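Local coordinates for DUF3863 domain-containing protein (PDB 3LM3) that is of unknown function but is probably a carbohydrate-active enzyme related to glycoside hydrolases and deacetylases, at residues Ile29-Trp34 with Lys86-Ile91; His170-Ser175 with Asn214-Thr219; Ser189-Pro194 with Asn277-Val282. One frame throughout, in Å; residues are numbered along the deposited sequence.

Contact 1: residues Ile29-Trp34 with Lys86-Ile91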
loop_
_atom_site.group_PDB
_atom_site.type_symbol
_atom_site.label_atom_id
_atom_site.label_comp_id
_atom_site.label_asym_id
_atom_site.label_seq_id
_atom_site.Cartn_x
_atom_site.Cartn_y
_atom_site.Cartn_z
ATOM N N ILE A 29 14.902 -4.834 -0.509
ATOM C CA ILE A 29 16.328 -4.979 -0.799
ATOM C C ILE A 29 16.543 -4.658 -2.288
ATOM O O ILE A 29 15.858 -5.177 -3.157
ATOM C CB ILE A 29 16.821 -6.402 -0.534
ATOM C CG1 ILE A 29 16.454 -6.894 0.873
ATOM C CG2 ILE A 29 18.343 -6.497 -0.788
ATOM C CD1 ILE A 29 16.980 -6.098 1.987
ATOM N N ARG A 30 17.521 -3.804 -2.602
ATOM C CA ARG A 30 17.733 -3.307 -3.974
ATOM C C ARG A 30 19.198 -2.966 -4.183
ATOM O O ARG A 30 19.960 -2.985 -3.228
ATOM C CB ARG A 30 16.830 -2.087 -4.237
ATOM C CG ARG A 30 17.153 -0.870 -3.406
ATOM C CD ARG A 30 15.971 0.052 -3.245
ATOM N NE ARG A 30 16.399 1.354 -2.775
ATOM C CZ ARG A 30 15.567 2.338 -2.455
ATOM N NH1 ARG A 30 14.253 2.148 -2.479
ATOM N NH2 ARG A 30 16.086 3.528 -2.117
ATOM N N THR A 31 19.593 -2.658 -5.427
ATOM C CA THR A 31 20.929 -2.167 -5.750
ATOM C C THR A 31 20.905 -0.698 -6.139
ATOM O O THR A 31 21.926 -0.029 -6.078
ATOM C CB THR A 31 21.662 -2.981 -6.842
ATOM O OG1 THR A 31 21.302 -2.525 -8.160
ATOM C CG2 THR A 31 21.483 -4.508 -6.685
ATOM N N THR A 32 19.765 -0.210 -6.586
ATOM C CA THR A 32 19.522 1.205 -6.915
ATOM C C THR A 32 18.044 1.477 -6.590
ATOM O O THR A 32 17.265 0.513 -6.412
ATOM C CB THR A 32 19.797 1.531 -8.401
ATOM O OG1 THR A 32 18.810 0.884 -9.224
ATOM C CG2 THR A 32 21.174 1.105 -8.858
ATOM N N PRO A 33 17.616 2.752 -6.470
ATOM C CA PRO A 33 16.308 2.974 -5.886
ATOM C C PRO A 33 15.093 2.539 -6.679
ATOM O O PRO A 33 14.131 2.056 -6.086
ATOM C CB PRO A 33 16.261 4.491 -5.649
ATOM C CG PRO A 33 17.666 4.873 -5.480
ATOM C CD PRO A 33 18.433 3.982 -6.428
ATOM N N TRP A 34 15.128 2.711 -7.999
ATOM C CA TRP A 34 13.930 2.541 -8.840
ATOM C C TRP A 34 14.253 1.639 -10.026
ATOM O O TRP A 34 14.076 2.009 -11.208
ATOM C CB TRP A 34 13.432 3.904 -9.350
ATOM C CG TRP A 34 12.996 4.902 -8.294
ATOM C CD1 TRP A 34 12.643 4.651 -7.016
ATOM C CD2 TRP A 34 12.862 6.325 -8.476
ATOM N NE1 TRP A 34 12.290 5.837 -6.371
ATOM C CE2 TRP A 34 12.414 6.869 -7.255
ATOM C CE3 TRP A 34 13.062 7.183 -9.563
ATOM C CZ2 TRP A 34 12.180 8.236 -7.076
ATOM C CZ3 TRP A 34 12.829 8.556 -9.381
ATOM C CH2 TRP A 34 12.386 9.055 -8.151
ATOM N N LYS A 86 29.472 -10.127 -2.444
ATOM C CA LYS A 86 29.394 -10.784 -1.155
ATOM C C LYS A 86 28.262 -10.249 -0.269
ATOM O O LYS A 86 27.552 -11.029 0.390
ATOM C CB LYS A 86 30.735 -10.656 -0.447
ATOM C CG LYS A 86 30.747 -11.164 0.974
ATOM C CD LYS A 86 32.163 -11.166 1.543
ATOM C CE LYS A 86 32.142 -11.559 3.009
ATOM N NZ LYS A 86 33.497 -11.722 3.584
ATOM N N ASN A 87 28.046 -8.931 -0.259
ATOM C CA ASN A 87 26.966 -8.368 0.552
ATOM C C ASN A 87 25.595 -8.899 0.159
ATOM O O ASN A 87 24.789 -9.277 1.021
ATOM C CB ASN A 87 26.973 -6.836 0.587
ATOM C CG ASN A 87 26.759 -6.195 -0.765
ATOM O OD1 ASN A 87 27.364 -6.595 -1.775
ATOM N ND2 ASN A 87 25.953 -5.148 -0.778
ATOM N N TYR A 88 25.327 -8.931 -1.144
ATOM C CA TYR A 88 24.034 -9.413 -1.613
ATOM C C TYR A 88 23.902 -10.893 -1.381
ATOM O O TYR A 88 22.832 -11.354 -1.018
ATOM C CB TYR A 88 23.744 -9.013 -3.053
ATOM C CG TYR A 88 23.436 -7.537 -3.121
ATOM C CD1 TYR A 88 22.257 -7.018 -2.607
ATOM C CD2 TYR A 88 24.363 -6.636 -3.628
ATOM C CE1 TYR A 88 21.978 -5.657 -2.628
ATOM C CE2 TYR A 88 24.094 -5.281 -3.644
ATOM C CZ TYR A 88 22.917 -4.788 -3.161
ATOM O OH TYR A 88 22.643 -3.426 -3.162
ATOM N N ARG A 89 24.971 -11.649 -1.534
ATOM C CA ARG A 89 24.916 -13.086 -1.238
ATOM C C ARG A 89 24.593 -13.319 0.248
ATOM O O ARG A 89 23.724 -14.144 0.578
ATOM C CB ARG A 89 26.214 -13.785 -1.628
ATOM C CG ARG A 89 26.193 -15.283 -1.391
ATOM C CD ARG A 89 27.325 -15.982 -2.151
ATOM N NE ARG A 89 28.558 -15.181 -2.175
ATOM C CZ ARG A 89 29.297 -14.909 -1.103
ATOM N NH1 ARG A 89 28.928 -15.362 0.095
ATOM N NH2 ARG A 89 30.403 -14.181 -1.224
ATOM N N GLU A 90 25.275 -12.585 1.127
ATOM C CA GLU A 90 25.058 -12.678 2.574
ATOM C C GLU A 90 23.644 -12.287 2.966
ATOM O O GLU A 90 23.006 -12.923 3.812
ATOM C CB GLU A 90 26.052 -11.802 3.352
ATOM C CG GLU A 90 27.492 -12.286 3.320
ATOM C CD GLU A 90 28.455 -11.335 4.041
ATOM O OE1 GLU A 90 28.201 -10.105 4.153
ATOM O OE2 GLU A 90 29.498 -11.817 4.489
ATOM N N ILE A 91 23.129 -11.228 2.356
ATOM C CA ILE A 91 21.761 -10.812 2.625
ATOM C C ILE A 91 20.772 -11.878 2.168
ATOM O O ILE A 91 19.819 -12.194 2.905
ATOM C CB ILE A 91 21.440 -9.435 1.976
ATOM C CG1 ILE A 91 22.191 -8.348 2.730
ATOM C CG2 ILE A 91 19.951 -9.180 1.991
ATOM C CD1 ILE A 91 22.282 -7.008 1.931
#
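The Tyr88 ring is set against the strand-exit loop mainly through its hydroxyl end and one edge. Near the ring plane, at the edge, lie Ile29 CG2 and Arg30 O; the methyl Ile29 CG2 stands 4.2 Å from Tyr88 CE1. Thr31 CG2 approaches obliquely, in an off-centre CH-pi contact 4.3 Å from the centroid of the Tyr88 ring. One face carries Asn87 ND2 of the same helix, offset toward the rim, and that amide is itself fixed by a hydrogen bond to His51 O. The second flat group, the Arg30 guanidinium, has Pro33 CA over one face, offset toward the rim, and its NE forms a salt bridge with Glu47.

Tyr88 OH donates to Arg30 O at 2.7 Å, a length to be taken with reserve because the carbonyl oxygen sits too close to another atom of the model. Thr31 meets the phenol with CA, 3.3 Å from Tyr88 OH, and with its methyl: CG2 is anti to the carbonyl carbon while OG1 (chi1 85°) is bonded to Glu35. Ile29 CG2 also meets Ile91 CG2 at 4.2 Å, and Ile91 lies about one helical turn on from Tyr88.

The contact thus illustrates how a helix can be docked on a strand's exit with few atoms. The start of helix 86-102 meets the end of strand 21-29 through methyl groups and a ring edge, and, if the position of Arg30 O is sound, the buried phenol hydroxyl is probably paired with a main-chain carbonyl in an otherwise apolar interface.

Contact 2: residues His170-Ser175 with Asn214-Thr219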
loop_
_atom_site.group_PDB
_atom_site.type_symbol
_atom_site.label_atom_id
_atom_site.label_comp_id
_atom_site.label_asym_id
_atom_site.label_seq_id
_atom_site.Cartn_x
_atom_site.Cartn_y
_atom_site.Cartn_z
ATOM N N HIS A 170 0.723 -6.663 -3.831
ATOM C CA HIS A 170 0.716 -5.232 -3.581
ATOM C C HIS A 170 0.762 -4.580 -4.949
ATOM O O HIS A 170 1.795 -4.612 -5.623
ATOM C CB HIS A 170 1.882 -4.795 -2.695
ATOM C CG HIS A 170 2.241 -3.357 -2.829
ATOM N ND1 HIS A 170 1.325 -2.330 -2.703
ATOM C CD2 HIS A 170 3.423 -2.777 -3.136
ATOM C CE1 HIS A 170 1.951 -1.183 -2.941
ATOM N NE2 HIS A 170 3.220 -1.425 -3.206
ATOM N N ALA A 171 -0.385 -4.045 -5.380
ATOM C CA ALA A 171 -0.552 -3.370 -6.664
ATOM C C ALA A 171 -1.491 -2.161 -6.519
ATOM O O ALA A 171 -2.228 -1.790 -7.455
ATOM C CB ALA A 171 -1.031 -4.376 -7.739
ATOM N N VAL A 172 -1.525 -1.582 -5.329
ATOM C CA VAL A 172 -2.296 -0.340 -4.997
ATOM C C VAL A 172 -1.230 0.527 -4.332
ATOM O O VAL A 172 -0.694 0.120 -3.369
ATOM C CB VAL A 172 -3.497 -0.604 -3.971
ATOM C CG1 VAL A 172 -4.068 0.725 -3.349
ATOM C CG2 VAL A 172 -4.582 -1.478 -4.535
ATOM N N ILE A 173 -0.876 1.706 -4.885
ATOM C CA ILE A 173 -0.120 2.731 -4.094
ATOM C C ILE A 173 -1.174 3.773 -3.841
ATOM O O ILE A 173 -1.352 4.751 -4.583
ATOM C CB ILE A 173 1.204 3.320 -4.707
ATOM C CG1 ILE A 173 2.231 2.202 -4.974
ATOM C CG2 ILE A 173 1.878 4.209 -3.686
ATOM C CD1 ILE A 173 3.701 2.681 -5.288
ATOM N N TRP A 174 -1.962 3.521 -2.795
ATOM C CA TRP A 174 -3.239 4.195 -2.639
ATOM C C TRP A 174 -3.082 5.702 -2.619
ATOM O O TRP A 174 -2.281 6.258 -1.841
ATOM C CB TRP A 174 -3.991 3.754 -1.361
ATOM C CG TRP A 174 -5.361 4.338 -1.382
ATOM C CD1 TRP A 174 -6.406 3.926 -2.161
ATOM C CD2 TRP A 174 -5.807 5.514 -0.707
ATOM N NE1 TRP A 174 -7.482 4.757 -1.993
ATOM C CE2 TRP A 174 -7.133 5.750 -1.109
ATOM C CE3 TRP A 174 -5.213 6.403 0.203
ATOM C CZ2 TRP A 174 -7.861 6.831 -0.642
ATOM C CZ3 TRP A 174 -5.958 7.477 0.658
ATOM C CH2 TRP A 174 -7.262 7.679 0.244
ATOM N N SER A 175 -3.854 6.379 -3.475
ATOM C CA SER A 175 -3.921 7.834 -3.601
ATOM C C SER A 175 -2.721 8.493 -4.222
ATOM O O SER A 175 -2.692 9.697 -4.324
ATOM C CB SER A 175 -4.265 8.561 -2.296
ATOM O OG SER A 175 -3.176 8.703 -1.393
ATOM N N ASN A 214 -5.751 -7.328 -4.357
ATOM C CA ASN A 214 -4.902 -6.163 -4.579
ATOM C C ASN A 214 -4.763 -5.372 -3.269
ATOM O O ASN A 214 -5.750 -4.875 -2.736
ATOM C CB ASN A 214 -5.455 -5.272 -5.706
ATOM C CG ASN A 214 -4.433 -4.303 -6.209
ATOM O OD1 ASN A 214 -3.336 -4.244 -5.673
ATOM N ND2 ASN A 214 -4.756 -3.531 -7.270
ATOM N N LEU A 215 -3.538 -5.286 -2.785
ATOM C CA LEU A 215 -3.170 -4.670 -1.521
ATOM C C LEU A 215 -2.394 -3.378 -1.669
ATOM O O LEU A 215 -1.382 -3.287 -2.371
ATOM C CB LEU A 215 -2.284 -5.604 -0.684
ATOM C CG LEU A 215 -2.919 -6.929 -0.280
ATOM C CD1 LEU A 215 -1.950 -7.730 0.610
ATOM C CD2 LEU A 215 -4.265 -6.703 0.458
ATOM N N ASP A 216 -2.844 -2.365 -0.942
ATOM C CA ASP A 216 -2.061 -1.163 -0.638
ATOM C C ASP A 216 -0.716 -1.489 0.007
ATOM O O ASP A 216 -0.550 -2.553 0.614
ATOM C CB ASP A 216 -2.884 -0.268 0.285
ATOM C CG ASP A 216 -2.401 1.181 0.347
ATOM O OD1 ASP A 216 -1.614 1.654 -0.528
ATOM O OD2 ASP A 216 -2.807 1.864 1.333
ATOM N N GLY A 217 0.213 -0.548 -0.089
ATOM C CA GLY A 217 1.575 -0.683 0.418
ATOM C C GLY A 217 1.901 0.084 1.697
ATOM O O GLY A 217 2.688 -0.393 2.515
ATOM N N TRP A 218 1.364 1.312 1.827
ATOM C CA TRP A 218 1.587 2.182 2.975
ATOM C C TRP A 218 0.281 2.810 3.437
ATOM O O TRP A 218 -0.330 3.611 2.724
ATOM C CB TRP A 218 2.543 3.342 2.654
ATOM C CG TRP A 218 3.926 3.050 2.191
ATOM C CD1 TRP A 218 5.061 3.111 2.947
ATOM C CD2 TRP A 218 4.340 2.719 0.869
ATOM N NE1 TRP A 218 6.152 2.833 2.174
ATOM C CE2 TRP A 218 5.741 2.612 0.887
ATOM C CE3 TRP A 218 3.663 2.521 -0.331
ATOM C CZ2 TRP A 218 6.477 2.276 -0.246
ATOM C CZ3 TRP A 218 4.402 2.198 -1.468
ATOM C CH2 TRP A 218 5.797 2.070 -1.404
ATOM N N THR A 219 -0.138 2.535 4.649
ATOM C CA THR A 219 -1.365 3.132 5.168
ATOM C C THR A 219 -1.193 4.648 5.283
ATOM O O THR A 219 -0.272 5.124 5.947
ATOM C CB THR A 219 -1.724 2.531 6.517
ATOM O OG1 THR A 219 -1.882 1.109 6.364
ATOM C CG2 THR A 219 -3.008 3.167 7.090
#
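His170 and Leu215 meet through a side-chain bond to the main chain: His170 ND1 donates to Leu215 O at 2.9 Å, with the acceptor close to the imidazole plane. The ring is carried there with CG anti to the backbone N (chi1 158°). The same carbonyl also takes weak bonds from the N-H groups of Ala171 and Val172, so three donors converge on one oxygen.

Asn214 grips the neighbouring peptide from its side chain. Its ND2 gives a bond to Ala171 O at 3.1 Å, the donor standing above the carbonyl plane, while OD1 receives only a weak bond from Ala171 N. Val172 CG2 is pressed against this amide, 3.2 Å from Asn214 OD1. Further along, Trp174 N donates to Asp216 OD1 at 3.0 Å, with an N-H...O angle of 163°, arriving from above the carboxylate plane; Gly217 N adds a weak bond to the same oxygen.

Beyond these polar links, Gly217 lies beside the imidazole, where a beta carbon would collide with His170 CE1. Ile173 CD1 touches the indole of Trp218 at its edge, 3.9 Å from CZ3, the two side chains running side by side. Trp174 NE1 is hydrogen-bonded to Ser187 O, which holds the indole of the residue whose N-H meets Asp216.

The short segments 170-172 and 214-216 run at 76° to each other, and the side-chain bonds of His170, Asn214 and Asp216 join them. Strand 168-172 lies between 146-148 and 213-216, and His170, Leu215 and Trp218 all pack on strand 280-287, bringing this small parallel sheet against the larger one.

Contact 3: residues Ser189-Pro194 with Asn277-Val282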
loop_
_atom_site.group_PDB
_atom_site.type_symbol
_atom_site.label_atom_id
_atom_site.label_comp_id
_atom_site.label_asym_id
_atom_site.label_seq_id
_atom_site.Cartn_x
_atom_site.Cartn_y
_atom_site.Cartn_z
ATOM N N SER A 189 -8.795 1.618 -0.781
ATOM C CA SER A 189 -7.563 1.479 -0.026
ATOM C C SER A 189 -7.478 0.153 0.700
ATOM O O SER A 189 -6.397 -0.233 1.119
ATOM C CB SER A 189 -7.386 2.628 0.937
ATOM O OG SER A 189 -8.314 2.576 1.993
ATOM N N TYR A 190 -8.587 -0.533 0.875
ATOM C CA TYR A 190 -8.604 -1.862 1.484
ATOM C C TYR A 190 -8.728 -2.897 0.377
ATOM O O TYR A 190 -8.863 -2.546 -0.821
ATOM C CB TYR A 190 -9.713 -1.973 2.539
ATOM C CG TYR A 190 -9.283 -1.815 4.006
ATOM C CD1 TYR A 190 -8.167 -1.058 4.377
ATOM C CD2 TYR A 190 -10.056 -2.390 5.008
ATOM C CE1 TYR A 190 -7.805 -0.933 5.704
ATOM C CE2 TYR A 190 -9.706 -2.270 6.348
ATOM C CZ TYR A 190 -8.587 -1.522 6.693
ATOM O OH TYR A 190 -8.287 -1.323 8.034
ATOM N N PRO A 191 -8.638 -4.186 0.739
ATOM C CA PRO A 191 -8.408 -5.187 -0.304
ATOM C C PRO A 191 -9.604 -5.377 -1.213
ATOM O O PRO A 191 -10.761 -5.248 -0.794
ATOM C CB PRO A 191 -8.136 -6.460 0.484
ATOM C CG PRO A 191 -7.546 -5.921 1.778
ATOM C CD PRO A 191 -8.391 -4.727 2.093
ATOM N N PHE A 192 -9.320 -5.664 -2.484
ATOM C CA PHE A 192 -10.361 -5.930 -3.471
ATOM C C PHE A 192 -9.816 -6.814 -4.580
ATOM O O PHE A 192 -8.603 -6.915 -4.749
ATOM C CB PHE A 192 -10.917 -4.622 -4.078
ATOM C CG PHE A 192 -9.881 -3.794 -4.837
ATOM C CD1 PHE A 192 -8.991 -2.995 -4.154
ATOM C CD2 PHE A 192 -9.811 -3.822 -6.231
ATOM C CE1 PHE A 192 -8.052 -2.234 -4.824
ATOM C CE2 PHE A 192 -8.853 -3.068 -6.906
ATOM C CZ PHE A 192 -7.969 -2.291 -6.208
ATOM N N TYR A 193 -10.728 -7.439 -5.329
ATOM C CA TYR A 193 -10.370 -8.161 -6.564
ATOM C C TYR A 193 -10.461 -7.179 -7.735
ATOM O O TYR A 193 -11.515 -6.581 -7.964
ATOM C CB TYR A 193 -11.333 -9.317 -6.775
ATOM C CG TYR A 193 -11.297 -10.420 -5.746
ATOM C CD1 TYR A 193 -10.288 -11.359 -5.735
ATOM C CD2 TYR A 193 -12.322 -10.568 -4.838
ATOM C CE1 TYR A 193 -10.296 -12.401 -4.849
ATOM C CE2 TYR A 193 -12.324 -11.612 -3.910
ATOM C CZ TYR A 193 -11.339 -12.542 -3.940
ATOM O OH TYR A 193 -11.290 -13.613 -3.043
ATOM N N PRO A 194 -9.358 -6.988 -8.469
ATOM C CA PRO A 194 -9.361 -6.017 -9.554
ATOM C C PRO A 194 -10.095 -6.540 -10.803
ATOM O O PRO A 194 -10.248 -7.753 -11.007
ATOM C CB PRO A 194 -7.882 -5.817 -9.833
ATOM C CG PRO A 194 -7.281 -7.201 -9.516
ATOM C CD PRO A 194 -8.049 -7.668 -8.338
ATOM N N ASN A 277 -15.639 -2.119 9.906
ATOM C CA ASN A 277 -15.318 -3.049 8.803
ATOM C C ASN A 277 -15.187 -4.501 9.208
ATOM O O ASN A 277 -15.112 -5.369 8.349
ATOM C CB ASN A 277 -14.041 -2.580 8.105
ATOM C CG ASN A 277 -14.203 -1.182 7.538
ATOM O OD1 ASN A 277 -15.265 -0.893 6.954
ATOM N ND2 ASN A 277 -13.200 -0.301 7.748
ATOM N N GLY A 278 -15.052 -4.752 10.497
ATOM C CA GLY A 278 -14.931 -6.101 11.004
ATOM C C GLY A 278 -13.507 -6.598 11.170
ATOM O O GLY A 278 -13.280 -7.644 11.773
ATOM N N PHE A 279 -12.538 -5.881 10.610
ATOM C CA PHE A 279 -11.120 -6.176 10.818
ATOM C C PHE A 279 -10.400 -4.843 10.640
ATOM O O PHE A 279 -11.000 -3.873 10.130
ATOM C CB PHE A 279 -10.554 -7.207 9.825
ATOM C CG PHE A 279 -10.521 -6.752 8.382
ATOM C CD1 PHE A 279 -11.611 -6.934 7.552
ATOM C CD2 PHE A 279 -9.378 -6.188 7.854
ATOM C CE1 PHE A 279 -11.576 -6.525 6.208
ATOM C CE2 PHE A 279 -9.340 -5.772 6.533
ATOM C CZ PHE A 279 -10.435 -5.947 5.711
ATOM N N GLY A 280 -9.126 -4.804 11.033
ATOM C CA GLY A 280 -8.286 -3.636 10.754
ATOM C C GLY A 280 -6.981 -4.094 10.154
ATOM O O GLY A 280 -6.443 -5.109 10.582
ATOM N N TRP A 281 -6.455 -3.311 9.214
ATOM C CA TRP A 281 -5.226 -3.668 8.517
ATOM C C TRP A 281 -4.403 -2.420 8.217
ATOM O O TRP A 281 -4.921 -1.441 7.669
ATOM C CB TRP A 281 -5.559 -4.394 7.212
ATOM C CG TRP A 281 -4.372 -4.585 6.301
ATOM C CD1 TRP A 281 -3.175 -5.181 6.601
ATOM C CD2 TRP A 281 -4.276 -4.136 4.944
ATOM N NE1 TRP A 281 -2.348 -5.140 5.490
ATOM C CE2 TRP A 281 -2.990 -4.472 4.480
ATOM C CE3 TRP A 281 -5.148 -3.463 4.082
ATOM C CZ2 TRP A 281 -2.558 -4.195 3.181
ATOM C CZ3 TRP A 281 -4.714 -3.169 2.823
ATOM C CH2 TRP A 281 -3.441 -3.535 2.373
ATOM N N VAL A 282 -3.139 -2.469 8.609
ATOM C CA VAL A 282 -2.143 -1.462 8.338
ATOM C C VAL A 282 -1.045 -2.114 7.500
ATOM O O VAL A 282 -0.569 -3.216 7.816
ATOM C CB VAL A 282 -1.537 -0.927 9.648
ATOM C CG1 VAL A 282 -0.247 -0.137 9.398
ATOM C CG2 VAL A 282 -2.602 -0.106 10.409
#
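An aromatic cluster of Tyr190, Phe279 and Trp281 joins the loop before strand 194-195 to the turn that leads from helix 255-277 into strand 280-287. Tyr190 is its centre, and its phenol reaches the strand: Trp281 N donates to Tyr190 OH at 2.9 Å, with an N-H...O angle of 155°. The hydroxyl has a further hydrogen-bond partner in His269 ND1, so this buried oxygen is tied both to a strand backbone and to the preceding helix.

Phe279 lies almost parallel to Tyr190, the planes 18° apart, but the rings are slid until they barely overlap. The closest approach is Tyr190 CE2 to Phe279 CE2, 3.5 Å. The benzyl group gets there with CG between the backbone N and the carbonyl carbon (chi1 66°). Trp281 turns its indole edge to the tyrosine, whose CD1 is 3.9 Å from Trp281 CE3. Pro191 fills in beside them: its CD touches Trp281 CE3 at 4.0 Å and comes to the edge of the phenyl group, 4.3 Å from Phe279 CZ.

An alanine in place of Tyr190 would probably leave Trp281 N and His269 ND1 without their shared hydroxyl and open a gap beside Phe279 and Trp281.

Around the cluster, Phe325 of helix 322-332 stacks on Trp281, and Trp281 NE1 is hydrogen-bonded to Thr24 OG1 of strand 21-29. Tyr341 and Phe343 of strand 341-346 meet Tyr190 edge-to-face, so the tyrosine sits between the strands of the parallel sheet and the first strand of the antiparallel sheet that follows.

In the fold
From the N terminus, contact 1 comes first, closing the loop from the end of strand 21-29 to the start of helix 86-102 before the others begin. Contact 2 closes the loop from strand 168-172 to strand 213-216, and contact 3 the longer path from 189-194 to strand 280-287; the two cross, since 189-194 lies between 170-175 and 214-219, while 277-282 follows both. They also touch in space, with Phe192 O close to Asn214 N and Trp281 reaching Asp216. Contact 1 stands apart, its nearest atoms about 8 Å from contact 2. Together the crossing pair ties the small three-stranded sheet to strand 280-287, itself paired with strand 21-29, which leads into contact 1.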